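Local coordinates for protein arabinan endo-1,5-alpha-l-arabinosidase A (Cellvibrio cellulosa, PDB 1GYH) that hydrolyses the alpha-1,5-linked arabinofuranosyl bonds of linear arabinan, releasing almost exclusively arabinotriose during breakdown of the plant cell wall, at residues H63-D68 with S83-N88; T95-L100 with P105-E110; K34-W39 with K271-L276. All coordinates share one frame; numbering follows the deposited sequence.

Contact 1: residues H63-D68 with S83-N88; sequences HLWAPD and SAFGKN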
loop_
_atom_site.group_PDB
_atom_site.type_symbol
_atom_site.label_atom_id
_atom_site.label_comp_id
_atom_site.label_asym_id
_atom_site.label_seq_id
_atom_site.Cartn_x
_atom_site.Cartn_y
_atom_site.Cartn_z
ATOM N N HIS A 63 -14.565 6.081 5.648
ATOM C CA HIS A 63 -13.633 5.542 4.645
ATOM C C HIS A 63 -12.276 5.216 5.262
ATOM O O HIS A 63 -11.554 6.103 5.728
ATOM C CB HIS A 63 -13.429 6.510 3.468
ATOM C CG HIS A 63 -14.661 6.701 2.651
ATOM N ND1 HIS A 63 -14.811 6.196 1.371
ATOM C CD2 HIS A 63 -15.830 7.308 2.959
ATOM C CE1 HIS A 63 -16.018 6.496 0.929
ATOM N NE2 HIS A 63 -16.663 7.151 1.877
ATOM N N LEU A 64 -11.938 3.926 5.271
ATOM C CA LEU A 64 -10.615 3.476 5.697
ATOM C C LEU A 64 -9.680 3.438 4.501
ATOM O O LEU A 64 -10.123 3.176 3.379
ATOM C CB LEU A 64 -10.714 2.104 6.372
ATOM C CG LEU A 64 -11.578 2.045 7.639
ATOM C CD1 LEU A 64 -11.796 0.582 8.117
ATOM C CD2 LEU A 64 -10.909 2.873 8.740
ATOM N N TRP A 65 -8.392 3.724 4.730
ATOM C CA TRP A 65 -7.452 3.914 3.622
ATOM C C TRP A 65 -6.326 2.864 3.612
ATOM O O TRP A 65 -5.855 2.443 4.674
ATOM C CB TRP A 65 -6.727 5.244 3.679
ATOM C CG TRP A 65 -7.534 6.575 3.747
ATOM C CD1 TRP A 65 -8.870 6.771 3.662
ATOM C CD2 TRP A 65 -6.944 7.856 3.932
ATOM N NE1 TRP A 65 -9.153 8.113 3.792
ATOM C CE2 TRP A 65 -7.969 8.800 3.947
ATOM C CE3 TRP A 65 -5.628 8.294 4.085
ATOM C CZ2 TRP A 65 -7.727 10.181 4.113
ATOM C CZ3 TRP A 65 -5.373 9.695 4.241
ATOM C CH2 TRP A 65 -6.429 10.602 4.262
ATOM N N ALA A 66 -5.895 2.528 2.395
ATOM C CA ALA A 66 -4.577 1.894 2.109
ATOM C C ALA A 66 -4.327 0.598 2.887
ATOM O O ALA A 66 -3.393 0.470 3.676
ATOM C CB ALA A 66 -3.450 2.942 2.327
ATOM N N PRO A 67 -5.157 -0.403 2.640
ATOM C CA PRO A 67 -5.044 -1.640 3.376
ATOM C C PRO A 67 -3.744 -2.416 2.969
ATOM O O PRO A 67 -3.177 -2.194 1.875
ATOM C CB PRO A 67 -6.284 -2.420 2.930
ATOM C CG PRO A 67 -6.609 -1.914 1.568
ATOM C CD PRO A 67 -6.211 -0.457 1.608
ATOM N N ASP A 68 -3.265 -3.251 3.876
ATOM C CA ASP A 68 -2.340 -4.335 3.496
ATOM C C ASP A 68 -2.863 -5.659 3.998
ATOM O O ASP A 68 -3.377 -5.757 5.155
ATOM C CB ASP A 68 -0.891 -4.089 3.995
ATOM C CG ASP A 68 0.145 -4.901 3.189
ATOM O OD1 ASP A 68 0.056 -4.950 1.942
ATOM O OD2 ASP A 68 1.088 -5.497 3.707
ATOM N N SER A 83 -7.551 8.292 9.084
ATOM C CA SER A 83 -6.877 9.564 8.904
ATOM C C SER A 83 -7.837 10.716 8.616
ATOM O O SER A 83 -9.054 10.583 8.777
ATOM C CB SER A 83 -5.861 9.428 7.763
ATOM O OG SER A 83 -4.913 10.489 7.757
ATOM N N ALA A 84 -7.259 11.837 8.214
ATOM C CA ALA A 84 -8.007 12.989 7.723
ATOM C C ALA A 84 -7.204 13.704 6.659
ATOM O O ALA A 84 -5.987 13.916 6.799
ATOM C CB ALA A 84 -8.330 13.964 8.909
ATOM N N PHE A 85 -7.869 14.102 5.589
ATOM C CA PHE A 85 -7.152 14.692 4.456
ATOM C C PHE A 85 -6.312 15.886 4.845
ATOM O O PHE A 85 -6.779 16.790 5.538
ATOM C CB PHE A 85 -8.125 15.055 3.304
ATOM C CG PHE A 85 -8.467 13.863 2.421
ATOM C CD1 PHE A 85 -7.482 13.284 1.601
ATOM C CD2 PHE A 85 -9.749 13.284 2.460
ATOM C CE1 PHE A 85 -7.773 12.153 0.790
ATOM C CE2 PHE A 85 -10.072 12.163 1.647
ATOM C CZ PHE A 85 -9.080 11.598 0.810
ATOM N N GLY A 86 -5.055 15.877 4.421
ATOM C CA GLY A 86 -4.161 16.976 4.687
ATOM C C GLY A 86 -3.468 17.000 6.050
ATOM O O GLY A 86 -2.641 17.885 6.291
ATOM N N LYS A 87 -3.813 16.069 6.938
ATOM C CA LYS A 87 -3.318 16.078 8.301
ATOM C C LYS A 87 -2.608 14.791 8.720
ATOM O O LYS A 87 -2.740 13.748 8.079
ATOM C CB LYS A 87 -4.489 16.320 9.236
ATOM C CG LYS A 87 -5.209 17.636 8.911
ATOM C CD LYS A 87 -6.037 18.081 10.092
ATOM C CE LYS A 87 -7.489 18.106 9.812
ATOM N NZ LYS A 87 -8.011 19.280 10.543
ATOM N N ASN A 88 -1.868 14.845 9.809
ATOM C CA ASN A 88 -1.268 13.613 10.317
ATOM C C ASN A 88 -1.866 13.164 11.622
ATOM O O ASN A 88 -1.193 12.546 12.416
ATOM C CB ASN A 88 0.283 13.660 10.337
ATOM C CG ASN A 88 0.860 14.629 11.368
ATOM O OD1 ASN A 88 0.258 15.663 11.714
ATOM N ND2 ASN A 88 2.063 14.296 11.855
HETATM O O HOH W 1 -9.432 7.340 7.104
#

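Contact 2: residues T95-L100 with P105-E110; sequences TVNKTL and PDYRWE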
loop_
_atom_site.group_PDB
_atom_site.type_symbol
_atom_site.label_atom_id
_atom_site.label_comp_id
_atom_site.label_asym_id
_atom_site.label_seq_id
_atom_site.Cartn_x
_atom_site.Cartn_y
_atom_site.Cartn_z
ATOM N N THR A 95 -7.032 -5.741 11.852
ATOM C CA THR A 95 -8.092 -6.681 12.137
ATOM C C THR A 95 -7.788 -8.050 11.489
ATOM O O THR A 95 -7.223 -8.121 10.416
ATOM C CB THR A 95 -9.478 -6.075 11.711
ATOM O OG1 THR A 95 -10.559 -6.969 12.015
ATOM C CG2 THR A 95 -9.555 -5.804 10.213
ATOM N N VAL A 96 -8.177 -9.112 12.169
ATOM C CA VAL A 96 -7.765 -10.489 11.860
ATOM C C VAL A 96 -8.957 -11.389 11.650
ATOM O O VAL A 96 -9.960 -11.262 12.341
ATOM C CB VAL A 96 -6.894 -11.028 12.989
ATOM C CG1 VAL A 96 -6.260 -12.381 12.612
ATOM C CG2 VAL A 96 -5.791 -10.041 13.283
ATOM N N ASN A 97 -8.842 -12.294 10.683
ATOM C CA ASN A 97 -9.872 -13.279 10.368
ATOM C C ASN A 97 -9.192 -14.663 10.161
ATOM O O ASN A 97 -8.025 -14.736 9.723
ATOM C CB ASN A 97 -10.576 -12.857 9.082
ATOM C CG ASN A 97 -11.991 -13.416 8.960
ATOM O OD1 ASN A 97 -12.297 -14.510 9.437
ATOM N ND2 ASN A 97 -12.857 -12.664 8.293
ATOM N N LYS A 98 -9.933 -15.720 10.444
ATOM C CA LYS A 98 -9.524 -17.101 10.132
ATOM C C LYS A 98 -9.651 -17.472 8.655
ATOM O O LYS A 98 -8.986 -18.398 8.194
ATOM C CB LYS A 98 -10.368 -18.106 10.920
ATOM C CG LYS A 98 -10.303 -18.031 12.459
ATOM C CD LYS A 98 -11.492 -18.800 13.071
ATOM C CE LYS A 98 -11.613 -18.811 14.600
ATOM N NZ LYS A 98 -12.867 -19.611 15.118
ATOM N N THR A 99 -10.504 -16.769 7.913
ATOM C CA THR A 99 -10.733 -17.067 6.506
ATOM C C THR A 99 -11.222 -15.830 5.765
ATOM O O THR A 99 -11.562 -14.843 6.393
ATOM C CB THR A 99 -11.719 -18.248 6.376
ATOM O OG1 THR A 99 -11.902 -18.598 4.999
ATOM C CG2 THR A 99 -13.103 -17.870 6.856
ATOM N N LEU A 100 -11.228 -15.873 4.439
ATOM C CA LEU A 100 -11.679 -14.744 3.609
ATOM C C LEU A 100 -13.035 -14.998 2.914
ATOM O O LEU A 100 -13.575 -14.089 2.310
ATOM C CB LEU A 100 -10.615 -14.390 2.567
ATOM C CG LEU A 100 -9.277 -13.848 3.134
ATOM C CD1 LEU A 100 -8.348 -13.378 2.027
ATOM C CD2 LEU A 100 -9.493 -12.708 4.175
ATOM N N PRO A 105 -18.380 -20.752 8.083
ATOM C CA PRO A 105 -18.630 -20.701 9.530
ATOM C C PRO A 105 -17.476 -20.098 10.356
ATOM O O PRO A 105 -17.717 -19.638 11.472
ATOM C CB PRO A 105 -18.903 -22.174 9.911
ATOM C CG PRO A 105 -18.536 -22.994 8.733
ATOM C CD PRO A 105 -18.452 -22.122 7.548
ATOM N N ASP A 106 -16.258 -20.054 9.807
ATOM C CA ASP A 106 -15.106 -19.499 10.511
ATOM C C ASP A 106 -14.949 -17.980 10.232
ATOM O O ASP A 106 -14.038 -17.341 10.746
ATOM C CB ASP A 106 -13.801 -20.190 10.049
ATOM C CG ASP A 106 -13.717 -21.657 10.420
ATOM O OD1 ASP A 106 -14.184 -22.093 11.510
ATOM O OD2 ASP A 106 -13.168 -22.451 9.629
ATOM N N TYR A 107 -15.769 -17.418 9.357
ATOM C CA TYR A 107 -15.572 -16.033 8.941
ATOM C C TYR A 107 -16.038 -14.986 9.976
ATOM O O TYR A 107 -17.236 -14.896 10.280
ATOM C CB TYR A 107 -16.289 -15.761 7.626
ATOM C CG TYR A 107 -16.018 -14.394 7.000
ATOM C CD1 TYR A 107 -16.851 -13.291 7.257
ATOM C CD2 TYR A 107 -14.978 -14.223 6.100
ATOM C CE1 TYR A 107 -16.618 -12.050 6.622
ATOM C CE2 TYR A 107 -14.725 -12.998 5.479
ATOM C CZ TYR A 107 -15.553 -11.914 5.728
ATOM O OH TYR A 107 -15.294 -10.723 5.082
ATOM N N ARG A 108 -15.075 -14.202 10.460
ATOM C CA ARG A 108 -15.331 -13.009 11.299
ATOM C C ARG A 108 -14.073 -12.184 11.471
ATOM O O ARG A 108 -13.074 -12.679 11.950
ATOM C CB ARG A 108 -15.873 -13.412 12.681
ATOM C CG ARG A 108 -16.152 -12.210 13.609
ATOM C CD ARG A 108 -16.930 -12.533 14.872
ATOM N NE ARG A 108 -16.075 -13.152 15.869
ATOM C CZ ARG A 108 -16.442 -13.448 17.089
ATOM N NH1 ARG A 108 -17.671 -13.194 17.508
ATOM N NH2 ARG A 108 -15.597 -14.053 17.897
ATOM N N TRP A 109 -14.140 -10.910 11.103
ATOM C CA TRP A 109 -13.093 -9.942 11.375
ATOM C C TRP A 109 -13.111 -9.440 12.824
ATOM O O TRP A 109 -14.144 -8.968 13.324
ATOM C CB TRP A 109 -13.198 -8.746 10.404
ATOM C CG TRP A 109 -12.908 -9.086 8.988
ATOM C CD1 TRP A 109 -13.818 -9.278 7.992
ATOM C CD2 TRP A 109 -11.630 -9.318 8.407
ATOM N NE1 TRP A 109 -13.177 -9.610 6.824
ATOM C CE2 TRP A 109 -11.833 -9.632 7.050
ATOM C CE3 TRP A 109 -10.317 -9.293 8.897
ATOM C CZ2 TRP A 109 -10.781 -9.948 6.175
ATOM C CZ3 TRP A 109 -9.241 -9.605 8.002
ATOM C CH2 TRP A 109 -9.499 -9.900 6.664
ATOM N N GLU A 110 -11.956 -9.542 13.492
ATOM C CA GLU A 110 -11.798 -9.153 14.880
ATOM C C GLU A 110 -10.728 -8.088 15.005
ATOM O O GLU A 110 -9.543 -8.330 14.781
ATOM C CB GLU A 110 -11.480 -10.382 15.753
ATOM C CG GLU A 110 -12.467 -11.524 15.526
ATOM C CD GLU A 110 -12.381 -12.649 16.536
ATOM O OE1 GLU A 110 -11.484 -12.640 17.411
ATOM O OE2 GLU A 110 -13.235 -13.543 16.452
HETATM O O HOH W 2 -12.476 -15.420 12.301
HETATM O O HOH W 3 -14.032 -16.428 14.775
HETATM O O HOH W 4 -14.528 -11.405 2.227
#

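Contact 3: residues K34-W39 with K271-L276; sequences KDRVNW and KDYLVL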
loop_
_atom_site.group_PDB
_atom_site.type_symbol
_atom_site.label_atom_id
_atom_site.label_comp_id
_atom_site.label_asym_id
_atom_site.label_seq_id
_atom_site.Cartn_x
_atom_site.Cartn_y
_atom_site.Cartn_z
ATOM N N LYS A 34 -12.164 -15.894 -9.249
ATOM C CA LYS A 34 -11.531 -17.171 -9.594
ATOM C C LYS A 34 -10.359 -17.010 -10.581
ATOM O O LYS A 34 -9.516 -17.882 -10.646
ATOM C CB LYS A 34 -12.599 -18.171 -10.115
ATOM C CG LYS A 34 -13.695 -18.503 -9.045
ATOM C CD LYS A 34 -13.200 -19.397 -7.876
ATOM C CE LYS A 34 -14.279 -19.616 -6.819
ATOM N NZ LYS A 34 -13.880 -20.658 -5.872
ATOM N N ASP A 35 -10.292 -15.899 -11.316
ATOM C CA ASP A 35 -9.330 -15.726 -12.422
ATOM C C ASP A 35 -8.526 -14.420 -12.437
ATOM O O ASP A 35 -7.770 -14.198 -13.358
ATOM C CB ASP A 35 -10.049 -15.871 -13.776
ATOM C CG ASP A 35 -11.221 -14.877 -13.944
ATOM O OD1 ASP A 35 -11.230 -13.806 -13.269
ATOM O OD2 ASP A 35 -12.154 -15.105 -14.732
ATOM N N ARG A 36 -8.683 -13.569 -11.423
ATOM C CA ARG A 36 -7.972 -12.281 -11.286
ATOM C C ARG A 36 -8.437 -11.162 -12.233
ATOM O O ARG A 36 -7.846 -10.074 -12.245
ATOM C CB ARG A 36 -6.430 -12.426 -11.458
ATOM C CG ARG A 36 -5.696 -13.160 -10.391
ATOM C CD ARG A 36 -4.153 -12.882 -10.469
ATOM N NE ARG A 36 -3.465 -13.569 -11.562
ATOM C CZ ARG A 36 -3.087 -13.048 -12.736
ATOM N NH1 ARG A 36 -3.357 -11.797 -13.093
ATOM N NH2 ARG A 36 -2.443 -13.830 -13.594
ATOM N N VAL A 37 -9.484 -11.432 -13.007
ATOM C CA VAL A 37 -10.020 -10.519 -14.024
ATOM C C VAL A 37 -11.498 -10.152 -13.737
ATOM O O VAL A 37 -11.871 -8.982 -13.804
ATOM C CB VAL A 37 -9.957 -11.173 -15.439
ATOM C CG1 VAL A 37 -10.706 -10.334 -16.512
ATOM C CG2 VAL A 37 -8.511 -11.404 -15.861
ATOM N N ASN A 38 -12.329 -11.160 -13.505
ATOM C CA ASN A 38 -13.754 -11.041 -13.185
ATOM C C ASN A 38 -13.983 -11.052 -11.656
ATOM O O ASN A 38 -13.751 -12.074 -10.997
ATOM C CB ASN A 38 -14.524 -12.194 -13.869
ATOM C CG ASN A 38 -14.413 -12.157 -15.373
ATOM O OD1 ASN A 38 -13.718 -12.983 -16.021
ATOM N ND2 ASN A 38 -15.108 -11.224 -15.957
ATOM N N TRP A 39 -14.379 -9.901 -11.087
ATOM C CA TRP A 39 -14.442 -9.688 -9.629
ATOM C C TRP A 39 -15.868 -9.425 -9.173
ATOM O O TRP A 39 -16.561 -8.610 -9.781
ATOM C CB TRP A 39 -13.571 -8.476 -9.217
ATOM C CG TRP A 39 -12.073 -8.631 -9.450
ATOM C CD1 TRP A 39 -11.346 -8.232 -10.543
ATOM C CD2 TRP A 39 -11.138 -9.230 -8.549
ATOM N NE1 TRP A 39 -10.026 -8.555 -10.366
ATOM C CE2 TRP A 39 -9.872 -9.182 -9.159
ATOM C CE3 TRP A 39 -11.246 -9.814 -7.283
ATOM C CZ2 TRP A 39 -8.731 -9.698 -8.551
ATOM C CZ3 TRP A 39 -10.109 -10.318 -6.674
ATOM C CH2 TRP A 39 -8.877 -10.263 -7.309
ATOM N N LYS A 271 5.950 -16.541 -10.980
ATOM C CA LYS A 271 5.988 -15.330 -11.818
ATOM C C LYS A 271 5.629 -14.098 -10.978
ATOM O O LYS A 271 4.975 -14.220 -9.947
ATOM C CB LYS A 271 4.998 -15.451 -12.954
ATOM C CG LYS A 271 5.415 -16.454 -14.007
ATOM C CD LYS A 271 4.249 -16.788 -14.918
ATOM C CE LYS A 271 3.868 -15.585 -15.814
ATOM N NZ LYS A 271 5.018 -15.113 -16.637
ATOM N N ASP A 272 6.021 -12.919 -11.442
ATOM C CA ASP A 272 5.865 -11.719 -10.617
ATOM C C ASP A 272 4.874 -10.730 -11.231
ATOM O O ASP A 272 4.772 -10.624 -12.474
ATOM C CB ASP A 272 7.204 -11.046 -10.434
ATOM C CG ASP A 272 8.301 -12.008 -9.943
ATOM O OD1 ASP A 272 8.075 -12.845 -9.023
ATOM O OD2 ASP A 272 9.456 -11.935 -10.432
ATOM N N TYR A 273 4.192 -9.978 -10.347
ATOM C CA TYR A 273 3.069 -9.123 -10.729
ATOM C C TYR A 273 3.107 -7.800 -9.950
ATOM O O TYR A 273 3.417 -7.752 -8.769
ATOM C CB TYR A 273 1.740 -9.847 -10.509
ATOM C CG TYR A 273 1.594 -11.159 -11.328
ATOM C CD1 TYR A 273 2.073 -12.362 -10.818
ATOM C CD2 TYR A 273 0.969 -11.179 -12.583
ATOM C CE1 TYR A 273 1.956 -13.562 -11.539
ATOM C CE2 TYR A 273 0.835 -12.379 -13.327
ATOM C CZ TYR A 273 1.319 -13.562 -12.777
ATOM O OH TYR A 273 1.180 -14.769 -13.431
ATOM N N LEU A 274 2.833 -6.733 -10.657
ATOM C CA LEU A 274 2.673 -5.385 -10.100
ATOM C C LEU A 274 1.143 -5.052 -10.092
ATOM O O LEU A 274 0.472 -5.239 -11.103
ATOM C CB LEU A 274 3.400 -4.395 -11.001
ATOM C CG LEU A 274 3.420 -2.934 -10.479
ATOM C CD1 LEU A 274 4.283 -2.775 -9.305
ATOM C CD2 LEU A 274 3.872 -1.984 -11.563
ATOM N N VAL A 275 0.627 -4.567 -8.960
ATOM C CA VAL A 275 -0.834 -4.321 -8.739
ATOM C C VAL A 275 -0.960 -2.827 -8.347
ATOM O O VAL A 275 -0.281 -2.371 -7.444
ATOM C CB VAL A 275 -1.398 -5.236 -7.638
ATOM C CG1 VAL A 275 -2.930 -5.066 -7.422
ATOM C CG2 VAL A 275 -1.176 -6.699 -8.003
ATOM N N LEU A 276 -1.778 -2.076 -9.058
ATOM C CA LEU A 276 -1.876 -0.620 -8.836
ATOM C C LEU A 276 -3.227 -0.040 -9.281
ATOM O O LEU A 276 -4.045 -0.737 -9.900
ATOM C CB LEU A 276 -0.737 0.105 -9.573
ATOM C CG LEU A 276 -0.584 -0.014 -11.097
ATOM C CD1 LEU A 276 -1.652 0.791 -11.819
ATOM C CD2 LEU A 276 0.748 0.518 -11.530
#

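Contact 1: residues H63-D68 with S83-N88
Trp65 reaches from strand 63-72 into the loop 83-88, and its six-membered ring carries nearly all of the contact. Ser83 sits over one face of that ring: its CB stands 3.8 Å from the centroid of the six-membered ring and 19° off the ring normal, which makes this a CH-pi contact. Ser83 CB lies over the face but offset toward the rim, nearest Trp65 CZ3 at 3.6 Å. With Ser83 OG anti to its own backbone N (chi1 -164°), the hydroxyl also lies near Trp65 CZ3, while its polar partner is Ser90 OG.

Phe85 approaches from the other side of the indole plane, obliquely. Trp65 CZ2 lies above the centre of the phenyl ring, 3.8 Å from Phe85 CZ, yet the planes are inclined at 39° with centroids 4.8 Å apart, an aromatic pair that is neither a parallel stack nor edge-to-face. Phe85 is carried on a type II beta turn from Ala84 to Lys87, closed by Lys87 N donating to Ala84 O at 3.1 Å; Gly86 takes the third position of the turn, where a positive phi suits a residue without a side chain. In this five-bladed beta-propeller of glycoside hydrolase family 43, the turn belongs to the loop joining strands 75-82 and 90-97 of one blade. His63, Gly86 and Lys87 probably bind substrate, as in a near-identical enzyme, and the Trp65 side chain comes within about 5 Å of that of Asp9, the probable proton acceptor.

Water 1 bridges the two backbones on the Ser83 side of the indole, donating to His63 O at 2.8 Å and accepting from Ser83 N at 2.9 Å. It lies over that face of the Trp65 ring, offset toward its rim.

Contact 2: residues T95-L100 with P105-E110
Val96 and Glu110 form an antiparallel hydrogen-bonded pair, with Val96 N to Glu110 O at 3.0 Å and Glu110 N to Val96 O at 2.9 Å. Next along the strand, Asn97 continues the pairing through its side chain. Its CG is anti to the backbone N, which carries the amide across to the other segment, where OD1 accepts from Arg108 N at 3.0 Å and an N-H...O angle of 164°. Thr99 N reaches the same oxygen at 3.3 Å from the opposite face of the amide plane, closing an Asx turn; one atom thus ties the turn to residues 105-110.

The rest of Asn97 lies against two rings. Its CB is 3.6 Å from the centroid of the Trp109 six-membered ring, 12° off the normal, a CH-pi contact. ND2 lies over faces of both the Trp109 and Tyr107 rings, with the amide plane turned 78° from the indole. Trp109 NE1 donates to Tyr107 OH at 3.0 Å, which helps fix the two rings relative to each other, and Leu100 CD2 packs on Trp109 CZ2 at 3.6 Å.

Tyr107 OH is also bonded to Asp43, and Thr99 OG1 to Glu15. The contact joins the ends of strands 90-97 and 110-118, with Leu100 packing on strand 18-23 and both aromatic side chains touching Ile30 of strand 29-33.

Contact 3: residues K34-W39 with K271-L276
Arg36 and Tyr273 make the whole of this contact, a single close meeting of a guanidinium and a phenol that buries 78 Å² in all. The shortest approach is Arg36 NH2 to Tyr273 CE2, 3.6 Å. CE2 lies over one face of the Arg36 guanidinium, while NH2 meets the tyrosine ring obliquely. The two planes are 50° apart, so the groups are not stacked flat. Tyr273 OH is 3.7 Å from the same Arg36 NH2, placing the nitrogen alongside the CE2-CZ-OH side of the ring. A bend at chi3 (-75°) turns the arginine's end to this position. Arg36 was modelled in two conformers, so this meeting holds for one of them and is doubtful for the other.

In the five-bladed propeller this pair spans the junction between two blades: Arg36 lies in the turn between strands 29-33 and 38-44, whereas Tyr273 belongs to strand 271-280 of the sheet formed by residues 257-303. Around the pair the packing is denser, since Arg36 also touches Trp19, Trp268 and Ile291, and the Tyr273 ring meets that of Trp268.

Away from this point the segments draw apart; even the closest CA atoms, those of Arg36 and Val275, are 11.0 Å from each other. Lys34 and Asp35 occupy the exposed side of the turn, which is nevertheless internally ordered. Asp35 OD1 accepts from Asn38 N at 2.9 Å, on the syn side, and from Val37 N at 3.0 Å from above the carboxylate plane, forming an Asx turn and the wider Asx motif. Across the turn, Trp39 NE1 makes a weak hydrogen bond to Arg36 O, which also pairs with Tyr312 OH.

Contacts 1 and 2 follow one another along the chain and reach the same antiparallel sheet, the blade containing strands 63-72, 75-82, 90-97 and 110-118, yet their centres are about 23 Å apart. Contact 1 lies at the probable substrate-binding end, and contact 2 away from the substrate-binding and catalytic residues. Contact 3 encloses both in sequence: with 231 residues between its segments, it brings the sheet of strands 11-15 to 38-44 and 315-316 against that of strands 257-268 and 271-280, consistent with the first and last blades meeting where the ring closes. Its centre is about 24 Å from that of contact 1, across the chain's centre, and about 23 Å from that of contact 2.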